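Local coordinates for protein beta-glucosidase (PDB 5M6G) that probably hydrolyses terminal, non-reducing beta-D-glucosyl residues with release of beta-D-glucose, as a two-domain glycoside hydrolase of family 3, at residues A[231-236]-A[272-277]; A[410-415]-A[558-563]; A[414-419]-A[581-586]; A[463-468]-A[567-572]. All coordinates share one frame; numbering follows the deposited sequence.

Contact 1. Residues A[231-236]-A[272-277]; sequences KHYVGD and GSVMVS. With SOR (sorbitol), chain L.
Lys231 lays its CB against CB of Met275, 3.8 Å away, where strands 229-233 and 273-276 run parallel in the TIM-barrel-type N-terminal domain. Beyond CG the lysine chain is extended and leads away from strand 273-276 to the bound sorbitol. Lys231 NZ donates to sorbitol O1 at 2.6 Å and also bonds to the carbonyl oxygen of Phe178. A cis peptide follows, and Lys231 CG comes to lie over the centre of one face of the His232 ring. At the edge of that ring His232 NE2 meets the same sorbitol O1 at 2.6 Å, and either atom could be the donor. Met275 runs alongside His232, with its SD 3.9 Å from His232 CD2, oblique to the ring. Tyr233 carries CG anti to its backbone N (chi1 -175°), and its ring leads off to helix 290-300, where OH bonds to Leu292 O. Its backbone ties the strands: Tyr233 N donates to Met275 O at 2.8 Å, and Ser277 N donates to Tyr233 O at 2.8 Å. After a second cis peptide, before Val234, the chain folds back toward His232. Asp236 OD2 accepts from His232 ND1 at 2.8 Å, near the ring plane, and from His232 N at 3.1 Å. Asp129, Arg192 and Asp310 also bond to the sorbitol. The strand pairing places the backbone, Asp236 holds the rotation of the imidazole, and Lys231 NZ and His232 NE2 converge on one hydroxyl, consistent with a sugar-binding pocket.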
loop_
_atom_site.group_PDB
_atom_site.type_symbol
_atom_site.label_atom_id
_atom_site.label_comp_id
_atom_site.label_asym_id
_atom_site.label_seq_id
_atom_site.Cartn_x
_atom_site.Cartn_y
_atom_site.Cartn_z
ATOM N N LYS A 231 -5.272 6.597 3.128
ATOM C CA LYS A 231 -4.163 6.925 4.030
ATOM C C LYS A 231 -3.036 7.655 3.278
ATOM O O LYS A 231 -2.954 7.564 2.055
ATOM C CB LYS A 231 -3.615 5.651 4.693
ATOM C CG LYS A 231 -2.831 4.725 3.763
ATOM C CD LYS A 231 -2.509 3.379 4.447
ATOM C CE LYS A 231 -1.469 2.575 3.624
ATOM N NZ LYS A 231 -1.093 1.299 4.320
ATOM N N HIS A 232 -2.165 8.376 3.982
ATOM C CA HIS A 232 -2.308 8.731 5.387
ATOM C C HIS A 232 -2.688 10.214 5.481
ATOM O O HIS A 232 -2.018 11.080 4.911
ATOM C CB HIS A 232 -1.015 8.473 6.159
ATOM C CG HIS A 232 -0.415 7.124 5.911
ATOM N ND1 HIS A 232 0.340 6.837 4.792
ATOM C CD2 HIS A 232 -0.444 5.985 6.645
ATOM C CE1 HIS A 232 0.741 5.577 4.843
ATOM N NE2 HIS A 232 0.283 5.040 5.959
ATOM N N TYR A 233 -3.763 10.492 6.212
ATOM C CA TYR A 233 -4.333 11.829 6.329
ATOM C C TYR A 233 -3.551 12.699 7.312
ATOM O O TYR A 233 -3.474 12.343 8.484
ATOM C CB TYR A 233 -5.804 11.705 6.792
ATOM C CG TYR A 233 -6.531 13.027 6.833
ATOM C CD1 TYR A 233 -7.172 13.516 5.703
ATOM C CD2 TYR A 233 -6.553 13.800 7.989
ATOM C CE1 TYR A 233 -7.819 14.750 5.718
ATOM C CE2 TYR A 233 -7.196 15.046 8.014
ATOM C CZ TYR A 233 -7.830 15.502 6.872
ATOM O OH TYR A 233 -8.483 16.713 6.851
ATOM N N VAL A 234 -2.965 13.826 6.883
ATOM C CA VAL A 234 -2.887 14.273 5.492
ATOM C C VAL A 234 -1.536 14.960 5.319
ATOM O O VAL A 234 -1.011 15.557 6.261
ATOM C CB VAL A 234 -4.069 15.214 5.101
ATOM C CG1 VAL A 234 -4.182 16.397 6.069
ATOM C CG2 VAL A 234 -3.945 15.702 3.647
ATOM N N GLY A 235 -0.960 14.851 4.124
ATOM C CA GLY A 235 0.324 15.463 3.837
ATOM C C GLY A 235 1.523 14.562 4.010
ATOM O O GLY A 235 2.650 15.066 4.076
ATOM N N ASP A 236 1.321 13.240 4.099
ATOM C CA ASP A 236 2.455 12.348 4.325
ATOM C C ASP A 236 3.482 12.433 3.189
ATOM O O ASP A 236 4.678 12.245 3.426
ATOM C CB ASP A 236 1.962 10.905 4.540
ATOM C CG ASP A 236 0.997 10.423 3.456
ATOM O OD1 ASP A 236 0.451 11.244 2.691
ATOM O OD2 ASP A 236 0.769 9.202 3.381
ATOM N N GLY A 272 -14.584 3.630 3.443
ATOM C CA GLY A 272 -15.135 3.356 4.762
ATOM C C GLY A 272 -14.285 3.864 5.902
ATOM O O GLY A 272 -14.808 4.159 6.989
ATOM N N SER A 273 -12.980 3.995 5.676
ATOM C CA SER A 273 -12.031 4.339 6.725
ATOM C C SER A 273 -11.015 5.337 6.192
ATOM O O SER A 273 -10.716 5.356 4.999
ATOM C CB SER A 273 -11.299 3.089 7.239
ATOM O OG SER A 273 -10.472 3.408 8.338
ATOM N N VAL A 274 -10.507 6.180 7.090
ATOM C CA VAL A 274 -9.373 7.058 6.814
ATOM C C VAL A 274 -8.353 6.847 7.925
ATOM O O VAL A 274 -8.714 6.844 9.108
ATOM C CB VAL A 274 -9.790 8.543 6.729
ATOM C CG1 VAL A 274 -8.571 9.436 6.723
ATOM C CG2 VAL A 274 -10.633 8.794 5.482
ATOM N N MET A 275 -7.089 6.655 7.554
ATOM C CA MET A 275 -6.019 6.481 8.528
ATOM C C MET A 275 -5.209 7.769 8.640
ATOM O O MET A 275 -4.830 8.360 7.623
ATOM C CB MET A 275 -5.096 5.318 8.150
ATOM C CG MET A 275 -4.030 5.104 9.201
ATOM S SD MET A 275 -2.822 3.842 8.792
ATOM C CE MET A 275 -3.889 2.419 8.639
ATOM N N VAL A 276 -4.949 8.211 9.887
ATOM C CA VAL A 276 -4.218 9.459 10.110
ATOM C C VAL A 276 -2.712 9.217 9.998
ATOM O O VAL A 276 -2.216 8.113 10.247
ATOM C CB VAL A 276 -4.605 10.058 11.478
ATOM C CG1 VAL A 276 -3.916 11.416 11.713
ATOM C CG2 VAL A 276 -6.113 10.213 11.554
ATOM N N SER A 277 -1.967 10.264 9.627
ATOM C CA SER A 277 -0.534 10.162 9.392
ATOM C C SER A 277 0.289 10.400 10.656
ATOM O O SER A 277 -0.067 11.208 11.517
ATOM C CB SER A 277 -0.088 11.164 8.331
ATOM O OG SER A 277 1.330 11.193 8.263
HETATM C C1 SOR L . 0.631 2.252 7.336
HETATM C C2 SOR L . 0.394 0.793 7.683
HETATM C C3 SOR L . 1.045 0.494 9.031
HETATM C C4 SOR L . 1.153 -1.010 9.268
HETATM C C5 SOR L . 2.249 -1.380 10.271
HETATM C C6 SOR L . 2.509 -2.879 10.158
HETATM O O1 SOR L . 0.551 2.450 5.945
HETATM O O2 SOR L . -0.998 0.536 7.744
HETATM O O3 SOR L . 0.262 1.079 10.038
HETATM O O4 SOR L . -0.089 -1.512 9.717
HETATM O O5 SOR L . 3.449 -0.651 10.046
HETATM O O6 SOR L . 3.750 -3.212 10.745
#

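Contact 2. Residues A[410-415]-A[558-563]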
loop_
_atom_site.group_PDB
_atom_site.type_symbol
_atom_site.label_atom_id
_atom_site.label_comp_id
_atom_site.label_asym_id
_atom_site.label_seq_id
_atom_site.Cartn_x
_atom_site.Cartn_y
_atom_site.Cartn_z
ATOM N N ARG A 410 2.606 -4.964 -17.435
ATOM C CA ARG A 410 2.784 -4.453 -18.795
ATOM C C ARG A 410 2.567 -2.949 -18.853
ATOM O O ARG A 410 3.425 -2.193 -19.320
ATOM C CB ARG A 410 1.798 -5.126 -19.756
ATOM C CG ARG A 410 2.108 -6.523 -20.159
ATOM C CD ARG A 410 0.907 -7.119 -20.874
ATOM N NE ARG A 410 0.977 -8.573 -20.884
ATOM C CZ ARG A 410 -0.076 -9.368 -20.750
ATOM N NH1 ARG A 410 -1.288 -8.849 -20.591
ATOM N NH2 ARG A 410 0.084 -10.684 -20.772
ATOM N N GLU A 411 1.397 -2.506 -18.397
ATOM C CA GLU A 411 1.021 -1.112 -18.564
ATOM C C GLU A 411 1.830 -0.182 -17.670
ATOM O O GLU A 411 1.899 1.016 -17.954
ATOM C CB GLU A 411 -0.482 -0.952 -18.304
ATOM C CG GLU A 411 -1.347 -1.701 -19.325
ATOM C CD GLU A 411 -2.842 -1.446 -19.151
ATOM O OE1 GLU A 411 -3.223 -0.326 -18.746
ATOM O OE2 GLU A 411 -3.634 -2.373 -19.427
ATOM N N SER A 412 2.455 -0.703 -16.608
ATOM C CA SER A 412 3.222 0.142 -15.706
ATOM C C SER A 412 4.614 0.456 -16.240
ATOM O O SER A 412 5.240 1.413 -15.764
ATOM C CB SER A 412 3.338 -0.518 -14.328
ATOM O OG SER A 412 4.178 -1.663 -14.362
ATOM N N GLN A 413 5.102 -0.315 -17.218
ATOM C CA GLN A 413 6.434 -0.100 -17.770
ATOM C C GLN A 413 6.502 1.228 -18.516
ATOM O O GLN A 413 5.629 1.537 -19.330
ATOM C CB GLN A 413 6.806 -1.245 -18.715
ATOM C CG GLN A 413 6.642 -2.630 -18.096
ATOM C CD GLN A 413 7.497 -2.809 -16.858
ATOM O OE1 GLN A 413 8.695 -3.060 -16.958
ATOM N NE2 GLN A 413 6.888 -2.662 -15.682
ATOM N N VAL A 414 7.558 1.994 -18.269
ATOM C CA VAL A 414 7.743 3.299 -18.897
ATOM C C VAL A 414 9.030 3.250 -19.710
ATOM O O VAL A 414 10.125 3.113 -19.146
ATOM C CB VAL A 414 7.795 4.439 -17.870
ATOM C CG1 VAL A 414 8.019 5.765 -18.588
ATOM C CG2 VAL A 414 6.509 4.470 -17.052
ATOM N N LEU A 415 8.903 3.355 -21.030
ATOM C CA LEU A 415 10.070 3.387 -21.900
ATOM C C LEU A 415 10.623 4.812 -21.952
ATOM O O LEU A 415 9.928 5.749 -22.363
ATOM C CB LEU A 415 9.716 2.875 -23.296
ATOM C CG LEU A 415 10.883 2.824 -24.285
ATOM C CD1 LEU A 415 11.892 1.756 -23.855
ATOM C CD2 LEU A 415 10.384 2.556 -25.689
ATOM N N ALA A 558 11.823 1.679 -17.318
ATOM C CA ALA A 558 11.527 1.768 -15.889
ATOM C C ALA A 558 10.417 0.776 -15.565
ATOM O O ALA A 558 9.315 0.874 -16.113
ATOM C CB ALA A 558 11.111 3.187 -15.498
ATOM N N SER A 559 10.703 -0.175 -14.680
ATOM C CA SER A 559 9.757 -1.237 -14.367
ATOM C C SER A 559 9.098 -1.085 -13.007
ATOM O O SER A 559 8.129 -1.804 -12.730
ATOM C CB SER A 559 10.446 -2.609 -14.436
ATOM O OG SER A 559 10.817 -2.911 -15.769
ATOM N N TRP A 560 9.593 -0.186 -12.164
ATOM C CA TRP A 560 9.034 0.092 -10.819
ATOM C C TRP A 560 9.158 -1.196 -9.989
ATOM O O TRP A 560 10.234 -1.813 -9.984
ATOM C CB TRP A 560 7.635 0.670 -10.931
ATOM C CG TRP A 560 7.539 1.728 -11.970
ATOM C CD1 TRP A 560 6.844 1.665 -13.140
ATOM C CD2 TRP A 560 8.202 3.002 -11.960
ATOM N NE1 TRP A 560 7.024 2.828 -13.862
ATOM C CE2 TRP A 560 7.847 3.668 -13.155
ATOM C CE3 TRP A 560 9.044 3.649 -11.049
ATOM C CZ2 TRP A 560 8.303 4.958 -13.461
ATOM C CZ3 TRP A 560 9.507 4.927 -11.359
ATOM C CH2 TRP A 560 9.132 5.567 -12.559
ATOM N N LEU A 561 8.116 -1.603 -9.254
ATOM C CA LEU A 561 8.127 -2.820 -8.440
ATOM C C LEU A 561 6.960 -3.675 -8.904
ATOM O O LEU A 561 5.857 -3.602 -8.333
ATOM C CB LEU A 561 8.023 -2.500 -6.949
ATOM C CG LEU A 561 9.115 -1.560 -6.445
ATOM C CD1 LEU A 561 8.772 -1.012 -5.049
ATOM C CD2 LEU A 561 10.470 -2.261 -6.462
ATOM N N PRO A 562 7.161 -4.504 -9.937
ATOM C CA PRO A 562 6.015 -5.072 -10.667
ATOM C C PRO A 562 5.281 -6.188 -9.953
ATOM O O PRO A 562 4.158 -6.507 -10.359
ATOM C CB PRO A 562 6.647 -5.589 -11.973
ATOM C CG PRO A 562 8.093 -5.783 -11.652
ATOM C CD PRO A 562 8.443 -4.731 -10.625
ATOM N N GLY A 563 5.860 -6.796 -8.924
ATOM C CA GLY A 563 5.140 -7.817 -8.192
ATOM C C GLY A 563 5.438 -9.233 -8.648
ATOM O O GLY A 563 6.535 -9.522 -9.132
HETATM O O HOH W 1 5.477 -2.019 -11.961
#
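Val414 and Ala558 form an antiparallel hydrogen-bonded pair, and this is the tight part of the contact. Val414 N donates to Ala558 O at 3.0 Å, and Ala558 N returns a bond to Val414 O at 2.9 Å. Val414 CG2 meets the Trp560 indole at its edge, in the ring plane, 3.6 Å from NE1. Ala558 CB lies over one face of the same indole, toward the rim. The side toward Ser412 is less tightly packed: one water donates to Ser412 OG and to Ser559 O, each at 2.8 Å, while Ser412 OG also bonds to Val409 O. Gln413 bends at its second torsion (chi2 -59°), which brings its amide over to Ser559. Gln413 NE2 gives Ser559 O a weak bond of 3.3 Å. The approach of Gln413 OE1 to Ser559 OG is too short to trust, and the serine has a second conformer. The same glutamine packs on Val569 and Val572. An alanine at Gln413 would probably leave Ser559 O without this amide donor and open a gap beside both valines. The whole joins the end of helix 399-412 to the mixed sheet of the C-terminal domain, whose edge strand 414-418 runs antiparallel to 555-560.

Contact 3. Residues A[414-419]-A[581-586]; sequences VLLRND and GKLPMT
Val414 places CG1 anti to its backbone N (chi1 179°), and Leu583 holds CG beside its own N (chi1 -77°). These torsions turn Val414 CG1 and the leucine branch toward each other, with CG1 3.7 Å from Leu583 CD2. Val414 and Leu416 each cross Leu583 at about a right angle, and Leu416 CD2 lies 4.0 Å from Leu583 CG. The other methyl of the valine, Val414 CG2, rests on backbone, 3.8 Å from Gly581 C and 3.8 Å from Lys582 O. Gly581 has no CB to crowd this methyl. A water accepts from Leu415 N at 2.8 Å and lies 2.8 Å from Gly581 O, so it bridges the two backbones. Trp560 packs on Leu583 as well. An alanine in place of Leu583 would probably open a gap between Val414, Leu416 and Trp560 and leave their methyls and ring less well packed. Further along the strand, Leu416 and Arg417 both face Leu556 in a classic beta bulge. Lys582 points away from the strand, and its NZ bonds to Gly611 O. The joint between strand 414-418 and the 581-586 loop is thus carried mainly by apolar side chains, with Val414 CG2 also against backbone and polar linkage left to the water.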
loop_
_atom_site.group_PDB
_atom_site.type_symbol
_atom_site.label_atom_id
_atom_site.label_comp_id
_atom_site.label_asym_id
_atom_site.label_seq_id
_atom_site.Cartn_x
_atom_site.Cartn_y
_atom_site.Cartn_z
ATOM N N VAL A 414 7.558 1.994 -18.269
ATOM C CA VAL A 414 7.743 3.299 -18.897
ATOM C C VAL A 414 9.030 3.250 -19.710
ATOM O O VAL A 414 10.125 3.113 -19.146
ATOM C CB VAL A 414 7.795 4.439 -17.870
ATOM C CG1 VAL A 414 8.019 5.765 -18.588
ATOM C CG2 VAL A 414 6.509 4.470 -17.052
ATOM N N LEU A 415 8.903 3.355 -21.030
ATOM C CA LEU A 415 10.070 3.387 -21.900
ATOM C C LEU A 415 10.623 4.812 -21.952
ATOM O O LEU A 415 9.928 5.749 -22.363
ATOM C CB LEU A 415 9.716 2.875 -23.296
ATOM C CG LEU A 415 10.883 2.824 -24.285
ATOM C CD1 LEU A 415 11.892 1.756 -23.855
ATOM C CD2 LEU A 415 10.384 2.556 -25.689
ATOM N N LEU A 416 11.879 4.968 -21.551
ATOM C CA LEU A 416 12.499 6.273 -21.391
ATOM C C LEU A 416 13.588 6.574 -22.408
ATOM O O LEU A 416 13.822 7.749 -22.712
ATOM C CB LEU A 416 13.087 6.398 -19.982
ATOM C CG LEU A 416 12.051 6.346 -18.861
ATOM C CD1 LEU A 416 12.728 6.205 -17.491
ATOM C CD2 LEU A 416 11.123 7.575 -18.921
ATOM N N ARG A 417 14.278 5.553 -22.912
ATOM C CA ARG A 417 15.268 5.715 -23.969
ATOM C C ARG A 417 15.237 4.461 -24.819
ATOM O O ARG A 417 15.050 3.360 -24.296
ATOM C CB ARG A 417 16.689 5.926 -23.431
ATOM C CG ARG A 417 16.924 7.270 -22.753
ATOM C CD ARG A 417 17.210 8.379 -23.774
ATOM N NE ARG A 417 17.315 9.676 -23.118
ATOM C CZ ARG A 417 18.442 10.155 -22.606
ATOM N NH1 ARG A 417 19.557 9.435 -22.684
ATOM N NH2 ARG A 417 18.459 11.343 -22.015
ATOM N N ASN A 418 15.415 4.633 -26.126
ATOM C CA ASN A 418 15.486 3.481 -27.020
ATOM C C ASN A 418 16.114 3.922 -28.330
ATOM O O ASN A 418 15.520 4.728 -29.051
ATOM C CB ASN A 418 14.098 2.902 -27.265
ATOM C CG ASN A 418 14.133 1.697 -28.162
ATOM O OD1 ASN A 418 15.153 1.011 -28.251
ATOM N ND2 ASN A 418 13.021 1.425 -28.831
ATOM N N ASP A 419 17.291 3.392 -28.653
ATOM C CA ASP A 419 17.921 3.714 -29.928
ATOM C C ASP A 419 17.519 2.756 -31.036
ATOM O O ASP A 419 17.999 2.893 -32.163
ATOM C CB ASP A 419 19.446 3.747 -29.777
ATOM C CG ASP A 419 20.049 2.377 -29.514
ATOM O OD1 ASP A 419 19.293 1.391 -29.397
ATOM O OD2 ASP A 419 21.297 2.288 -29.418
ATOM N N GLY A 581 2.953 3.074 -20.566
ATOM C CA GLY A 581 3.124 3.809 -19.322
ATOM C C GLY A 581 3.743 5.182 -19.525
ATOM O O GLY A 581 4.522 5.416 -20.449
ATOM N N LYS A 582 3.381 6.106 -18.630
ATOM C CA LYS A 582 3.949 7.446 -18.588
ATOM C C LYS A 582 4.452 7.717 -17.177
ATOM O O LYS A 582 3.938 7.155 -16.206
ATOM C CB LYS A 582 2.922 8.521 -18.983
ATOM C CG LYS A 582 2.165 8.244 -20.271
ATOM C CD LYS A 582 3.096 8.279 -21.477
ATOM C CE LYS A 582 2.326 8.093 -22.782
ATOM N NZ LYS A 582 3.178 8.340 -23.987
ATOM N N LEU A 583 5.459 8.576 -17.068
ATOM C CA LEU A 583 6.039 8.881 -15.767
ATOM C C LEU A 583 5.019 9.500 -14.819
ATOM O O LEU A 583 4.422 10.540 -15.148
ATOM C CB LEU A 583 7.227 9.823 -15.904
ATOM C CG LEU A 583 8.540 9.205 -16.384
ATOM C CD1 LEU A 583 9.686 10.200 -16.181
ATOM C CD2 LEU A 583 8.832 7.895 -15.659
ATOM N N PRO A 584 4.800 8.912 -13.642
ATOM C CA PRO A 584 3.960 9.542 -12.619
ATOM C C PRO A 584 4.714 10.475 -11.684
ATOM O O PRO A 584 4.074 11.194 -10.905
ATOM C CB PRO A 584 3.419 8.324 -11.851
ATOM C CG PRO A 584 4.574 7.352 -11.908
ATOM C CD PRO A 584 5.160 7.519 -13.296
ATOM N N MET A 585 6.049 10.441 -11.701
ATOM C CA MET A 585 6.894 11.388 -10.984
ATOM C C MET A 585 7.850 12.019 -11.984
ATOM O O MET A 585 8.254 11.379 -12.959
ATOM C CB MET A 585 7.723 10.727 -9.851
ATOM C CG MET A 585 7.001 10.449 -8.517
ATOM S SD MET A 585 5.733 9.191 -8.695
ATOM C CE MET A 585 5.326 8.733 -6.998
ATOM N N THR A 586 8.209 13.276 -11.735
ATOM C CA THR A 586 9.239 13.939 -12.525
ATOM C C THR A 586 10.606 13.328 -12.213
ATOM O O THR A 586 10.949 13.107 -11.049
ATOM C CB THR A 586 9.231 15.439 -12.217
ATOM O OG1 THR A 586 7.984 16.010 -12.638
ATOM C CG2 THR A 586 10.353 16.142 -12.932
HETATM O O HOH W 2 6.428 4.046 -22.063
#

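Contact 4. Residues A[463-468]-A[567-572]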
loop_
_atom_site.group_PDB
_atom_site.type_symbol
_atom_site.label_atom_id
_atom_site.label_comp_id
_atom_site.label_asym_id
_atom_site.label_seq_id
_atom_site.Cartn_x
_atom_site.Cartn_y
_atom_site.Cartn_z
ATOM N N THR A 463 6.747 -15.354 -11.101
ATOM C CA THR A 463 7.663 -15.530 -12.219
ATOM C C THR A 463 8.650 -14.373 -12.221
ATOM O O THR A 463 8.231 -13.212 -12.191
ATOM C CB THR A 463 6.895 -15.564 -13.546
ATOM O OG1 THR A 463 5.961 -16.658 -13.539
ATOM C CG2 THR A 463 7.866 -15.681 -14.725
ATOM N N THR A 464 9.949 -14.683 -12.257
ATOM C CA THR A 464 10.946 -13.618 -12.270
ATOM C C THR A 464 11.056 -13.000 -13.661
ATOM O O THR A 464 10.547 -13.522 -14.658
ATOM C CB THR A 464 12.321 -14.121 -11.802
ATOM O OG1 THR A 464 12.931 -14.954 -12.807
ATOM C CG2 THR A 464 12.194 -14.907 -10.504
ATOM N N ILE A 465 11.716 -11.846 -13.717
ATOM C CA ILE A 465 11.896 -11.159 -14.990
ATOM C C ILE A 465 12.735 -12.013 -15.937
ATOM O O ILE A 465 12.437 -12.112 -17.134
ATOM C CB ILE A 465 12.516 -9.767 -14.747
ATOM C CG1 ILE A 465 11.517 -8.895 -13.963
ATOM C CG2 ILE A 465 12.925 -9.126 -16.060
ATOM C CD1 ILE A 465 12.062 -7.557 -13.470
ATOM N N LEU A 466 13.775 -12.662 -15.406
ATOM C CA LEU A 466 14.608 -13.562 -16.207
ATOM C C LEU A 466 13.806 -14.742 -16.740
ATOM O O LEU A 466 14.007 -15.184 -17.881
ATOM C CB LEU A 466 15.783 -14.066 -15.370
ATOM C CG LEU A 466 16.608 -15.203 -16.008
ATOM C CD1 LEU A 466 17.349 -14.700 -17.262
ATOM C CD2 LEU A 466 17.571 -15.816 -15.001
ATOM N N GLU A 467 12.894 -15.275 -15.930
ATOM C CA GLU A 467 12.075 -16.383 -16.401
ATOM C C GLU A 467 11.127 -15.929 -17.502
ATOM O O GLU A 467 10.902 -16.658 -18.479
ATOM C CB GLU A 467 11.315 -17.001 -15.229
ATOM C CG GLU A 467 12.236 -17.720 -14.249
ATOM C CD GLU A 467 11.521 -18.141 -12.982
ATOM O OE1 GLU A 467 10.460 -17.553 -12.674
ATOM O OE2 GLU A 467 12.018 -19.068 -12.304
ATOM N N GLY A 468 10.583 -14.719 -17.374
ATOM C CA GLY A 468 9.784 -14.165 -18.452
ATOM C C GLY A 468 10.588 -13.944 -19.721
ATOM O O GLY A 468 10.090 -14.167 -20.825
ATOM N N GLN A 567 6.750 -11.752 -15.881
ATOM C CA GLN A 567 6.676 -11.951 -17.324
ATOM C C GLN A 567 6.088 -10.739 -18.054
ATOM O O GLN A 567 6.326 -10.576 -19.259
ATOM C CB GLN A 567 5.876 -13.226 -17.626
ATOM C CG GLN A 567 4.405 -13.158 -17.265
ATOM C CD GLN A 567 4.054 -13.552 -15.812
ATOM O OE1 GLN A 567 4.882 -13.482 -14.897
ATOM N NE2 GLN A 567 2.801 -13.973 -15.612
ATOM N N GLY A 568 5.355 -9.864 -17.356
ATOM C CA GLY A 568 4.876 -8.650 -18.006
ATOM C C GLY A 568 5.988 -7.713 -18.442
ATOM O O GLY A 568 5.796 -6.912 -19.366
ATOM N N VAL A 569 7.157 -7.803 -17.806
ATOM C CA VAL A 569 8.305 -7.020 -18.244
ATOM C C VAL A 569 8.782 -7.500 -19.607
ATOM O O VAL A 569 9.027 -6.695 -20.514
ATOM C CB VAL A 569 9.432 -7.086 -17.200
ATOM C CG1 VAL A 569 10.629 -6.279 -17.682
ATOM C CG2 VAL A 569 8.924 -6.553 -15.855
ATOM N N ALA A 570 8.931 -8.821 -19.763
ATOM C CA ALA A 570 9.328 -9.371 -21.055
ATOM C C ALA A 570 8.300 -9.065 -22.127
ATOM O O ALA A 570 8.663 -8.892 -23.292
ATOM C CB ALA A 570 9.535 -10.883 -20.953
ATOM N N ASP A 571 7.013 -9.014 -21.760
ATOM C CA ASP A 571 5.983 -8.647 -22.727
ATOM C C ASP A 571 6.319 -7.332 -23.419
ATOM O O ASP A 571 6.137 -7.192 -24.637
ATOM C CB ASP A 571 4.625 -8.543 -22.039
ATOM C CG ASP A 571 4.079 -9.894 -21.616
ATOM O OD1 ASP A 571 4.597 -10.928 -22.087
ATOM O OD2 ASP A 571 3.130 -9.914 -20.805
ATOM N N VAL A 572 6.827 -6.360 -22.660
ATOM C CA VAL A 572 7.174 -5.065 -23.238
ATOM C C VAL A 572 8.511 -5.140 -23.970
ATOM O O VAL A 572 8.641 -4.650 -25.097
ATOM C CB VAL A 572 7.182 -3.992 -22.133
ATOM C CG1 VAL A 572 7.657 -2.656 -22.674
ATOM C CG2 VAL A 572 5.787 -3.865 -21.524
HETATM O O HOH W 3 9.986 -10.878 -17.883
#
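Gly468 and Gln567 mark a close approach of two helices, 465-472 and 567-573, in the C-terminal domain. Their backbones come very near, with Gly468 CA 4.0 Å from Gln567 CA. A CB on Gly468 would run into Gln567 CA, so the missing side chain is what permits this spacing. Ala570 is small as well, and its CB touches Gly468 O at 3.3 Å. Farther along the interface the branched residues cross obliquely, with Ile465 CG1 4.0 Å from Val569 CG2. A water links the helices between these patches: it donates to Ile465 O at 2.8 Å and accepts from Ala570 N at 3.0 Å. The first helix opens with a capping box. Thr464 is its N-cap, and Thr464 OG1 accepts from Glu467 N at 3.1 Å. In return Glu467 OE1 accepts from Thr464 N at 2.9 Å, the N-H coming from above the carboxylate plane. Thr464 OG1 also bonds to Asp439, which ties the cap to another loop. Ahead of the cap, Thr463 and Gln567 cross at about a right angle. Gln567 is bent at its second torsion (chi2 -87°), which swings OE1 to within 3.2 Å of Thr463 CB, while its NE2 bonds to Glu565 OE1.

Contact 1 stands apart in the N-terminal domain, with its centre about 26 Å or more from the centres of the others. It alone lines the sorbitol pocket, so polar side chains do much of its work. Contacts 2, 3 and 4 lie in the C-terminal domain. Contacts 2 and 3 share Val414 and strand 414-418. Contact 4 joins contact 2 from the helix side, through the Arg410 to Asp571 salt bridge. All four are largely buried, but contacts 3 and 4 include more exposed residues. Backbone bonds pair strands in 1 and 2, the latter also with a water bridge; in 3 and 4 side-chain packing meets across the contact and a single water carries the polar link.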